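Local coordinates for ABC transporter periplasmic-binding protein YtfQ (PDB 6HB0) that probably binds a sugar, consistent with L-arabinofuranose, as the substrate-binding component of a mycobacterial ABC importer, at residues A[259-265]-A[290-296]. Residues are numbered along the deposited sequence; the frame is centred on the assembly and turned at random.
Sequences YIVECNP and TPDEAFD. With ZN (zinc ion), chain F; ZN (zinc ion), chain G.
Strands 259-263 and 292-295 run antiparallel at 176°, their axes 4.7 Å apart, both in beta conformation, phi about -100 to -160° and psi about 120 to 160°. I260/F295 and E262/E293 are the hydrogen-bonded pairs: I260 N donates to F295 O (3.0 Å) and F295 N to I260 O (2.9 Å), while E262 N reaches E293 O and E293 N reaches E262 O, each at 2.9 Å. E262 O and E293 O also accept from R132. V261/A294 and C263/D292 are the non-hydrogen-bonded pairs, CA atoms 4.4 and 4.6 Å apart; V261 bonds instead to the backbone of A241 and D243, and C263 N donates to E129 OE2. Beyond the last bridge, N264 N donates to P291 O (2.8 Å), and T290 OG1 (chi1 p) donates to N264 O at 2.7 Å.

On the face of I260, E262, E293 and F295, the two carboxylates come close, E262 OE2 4.2 Å from E293 OE2. The amide of N264 (chi1 m) eases this, ND2 donating to E293 OE2 (2.9 Å) and to E262 OE2 (3.1 Å); E262 OE1 accepts from A244 N.

On the other face Y259 (chi1 t) leans over the partner strand, OH 3.4 Å from A294 CB, and its ring stacks with W136. Here C263 (chi1 t) and D292 (chi1 m) bind one zinc through SG (2.3 Å) and OD1 (1.9 Å); E128 and a water at 2.0 Å complete the site, and that water donates to T290 O (2.6 Å). At the far end, D296 OD2 holds a second zinc at 2.0 Å and D296 N-caps helix 297-319. Strand 292-295 is the antiparallel edge strand of an otherwise parallel sheet, an arrangement characteristic of one alpha/beta lobe of a two-lobed periplasmic sugar-binding protein.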
# COMPACT_ATOMS: atom_id res chain seq x y z
N TYR A 259 12.01 -4.80 11.49
CA TYR A 259 10.84 -5.40 10.89
C TYR A 259 10.22 -4.44 9.88
O TYR A 259 10.14 -3.20 10.12
CB TYR A 259 9.84 -5.76 11.96
CG TYR A 259 8.79 -6.77 11.56
CD1 TYR A 259 9.13 -8.09 11.24
CD2 TYR A 259 7.45 -6.42 11.50
CE1 TYR A 259 8.16 -9.01 10.86
CE2 TYR A 259 6.48 -7.35 11.14
CZ TYR A 259 6.87 -8.64 10.85
OH TYR A 259 5.90 -9.50 10.50
N ILE A 260 9.79 -5.01 8.74
CA ILE A 260 9.05 -4.28 7.73
C ILE A 260 7.74 -4.98 7.40
O ILE A 260 7.68 -6.22 7.34
CB ILE A 260 9.91 -4.12 6.49
CG1 ILE A 260 11.01 -3.11 6.73
CG2 ILE A 260 9.06 -3.64 5.29
CD1 ILE A 260 12.03 -3.12 5.60
N VAL A 261 6.68 -4.21 7.24
CA VAL A 261 5.40 -4.70 6.79
C VAL A 261 4.97 -3.95 5.55
O VAL A 261 5.35 -2.77 5.37
CB VAL A 261 4.28 -4.59 7.86
CG1 VAL A 261 4.64 -5.43 9.06
CG2 VAL A 261 4.08 -3.17 8.27
N GLU A 262 4.16 -4.57 4.71
CA GLU A 262 3.54 -3.88 3.57
C GLU A 262 2.29 -4.58 3.22
O GLU A 262 2.25 -5.81 3.27
CB GLU A 262 4.46 -3.86 2.37
CG GLU A 262 3.87 -3.07 1.21
CD GLU A 262 4.73 -3.03 -0.04
OE1 GLU A 262 5.94 -2.80 0.12
OE2 GLU A 262 4.20 -3.18 -1.18
N CYS A 263 1.24 -3.83 2.91
CA CYS A 263 0.06 -4.35 2.28
C CYS A 263 0.21 -3.95 0.81
O CYS A 263 0.31 -2.77 0.48
CB CYS A 263 -1.21 -3.73 2.84
SG CYS A 263 -2.72 -4.45 2.15
N ASN A 264 0.23 -4.93 -0.07
CA ASN A 264 0.43 -4.65 -1.49
C ASN A 264 -0.75 -3.90 -2.14
O ASN A 264 -1.90 -4.01 -1.75
CB ASN A 264 0.60 -5.93 -2.31
CG ASN A 264 1.89 -6.65 -2.07
OD1 ASN A 264 1.94 -7.84 -2.34
ND2 ASN A 264 2.92 -5.97 -1.63
N PRO A 265 -0.44 -3.14 -3.19
CA PRO A 265 -1.53 -2.78 -4.09
C PRO A 265 -2.00 -3.99 -4.88
O PRO A 265 -1.45 -5.12 -4.79
CB PRO A 265 -0.88 -1.77 -5.02
CG PRO A 265 0.52 -2.25 -5.12
CD PRO A 265 0.87 -2.80 -3.74
N THR A 290 -5.73 -7.59 -1.06
CA THR A 290 -4.46 -7.69 -1.74
C THR A 290 -3.54 -8.56 -0.87
O THR A 290 -3.77 -8.70 0.31
CB THR A 290 -3.83 -6.32 -1.96
OG1 THR A 290 -3.75 -5.62 -0.72
CG2 THR A 290 -4.66 -5.52 -2.95
N PRO A 291 -2.48 -9.11 -1.45
CA PRO A 291 -1.49 -9.78 -0.64
C PRO A 291 -0.63 -8.88 0.25
O PRO A 291 -0.51 -7.68 0.01
CB PRO A 291 -0.58 -10.49 -1.68
CG PRO A 291 -1.06 -10.08 -3.00
CD PRO A 291 -2.11 -9.05 -2.88
N ASP A 292 0.02 -9.50 1.23
CA ASP A 292 0.89 -8.85 2.16
C ASP A 292 2.31 -9.32 2.07
O ASP A 292 2.59 -10.42 1.60
CB ASP A 292 0.36 -9.12 3.57
CG ASP A 292 -0.98 -8.45 3.85
OD1 ASP A 292 -1.25 -7.39 3.23
OD2 ASP A 292 -1.74 -8.97 4.70
N GLU A 293 3.22 -8.48 2.57
CA GLU A 293 4.62 -8.82 2.76
C GLU A 293 5.01 -8.45 4.18
O GLU A 293 4.45 -7.50 4.79
CB GLU A 293 5.52 -8.06 1.80
CG GLU A 293 5.22 -8.35 0.34
CD GLU A 293 6.09 -7.58 -0.66
OE1 GLU A 293 7.32 -7.55 -0.49
OE2 GLU A 293 5.55 -7.10 -1.67
N ALA A 294 5.98 -9.18 4.72
CA ALA A 294 6.57 -8.85 6.04
C ALA A 294 7.96 -9.47 6.07
O ALA A 294 8.13 -10.56 5.58
CB ALA A 294 5.76 -9.41 7.15
N PHE A 295 8.94 -8.77 6.61
CA PHE A 295 10.27 -9.31 6.72
C PHE A 295 10.89 -8.93 8.04
O PHE A 295 10.82 -7.78 8.46
CB PHE A 295 11.14 -8.72 5.62
CG PHE A 295 10.66 -9.05 4.26
CD1 PHE A 295 10.99 -10.27 3.69
CD2 PHE A 295 9.83 -8.17 3.54
CE1 PHE A 295 10.55 -10.61 2.43
CE2 PHE A 295 9.39 -8.51 2.28
CZ PHE A 295 9.75 -9.72 1.72
N ASP A 296 11.50 -9.90 8.69
CA ASP A 296 12.52 -9.62 9.69
C ASP A 296 13.88 -9.65 9.00
O ASP A 296 13.95 -9.78 7.77
CB ASP A 296 12.40 -10.60 10.88
CG ASP A 296 12.56 -12.07 10.48
OD1 ASP A 296 12.99 -12.40 9.34
OD2 ASP A 296 12.24 -12.88 11.37
ZN ZN F . -2.88 -6.36 3.35
ZN ZN G . 11.72 -14.83 11.00
O HOH W 1 -4.36 -7.48 2.55
O HOH W 2 13.99 -14.92 11.91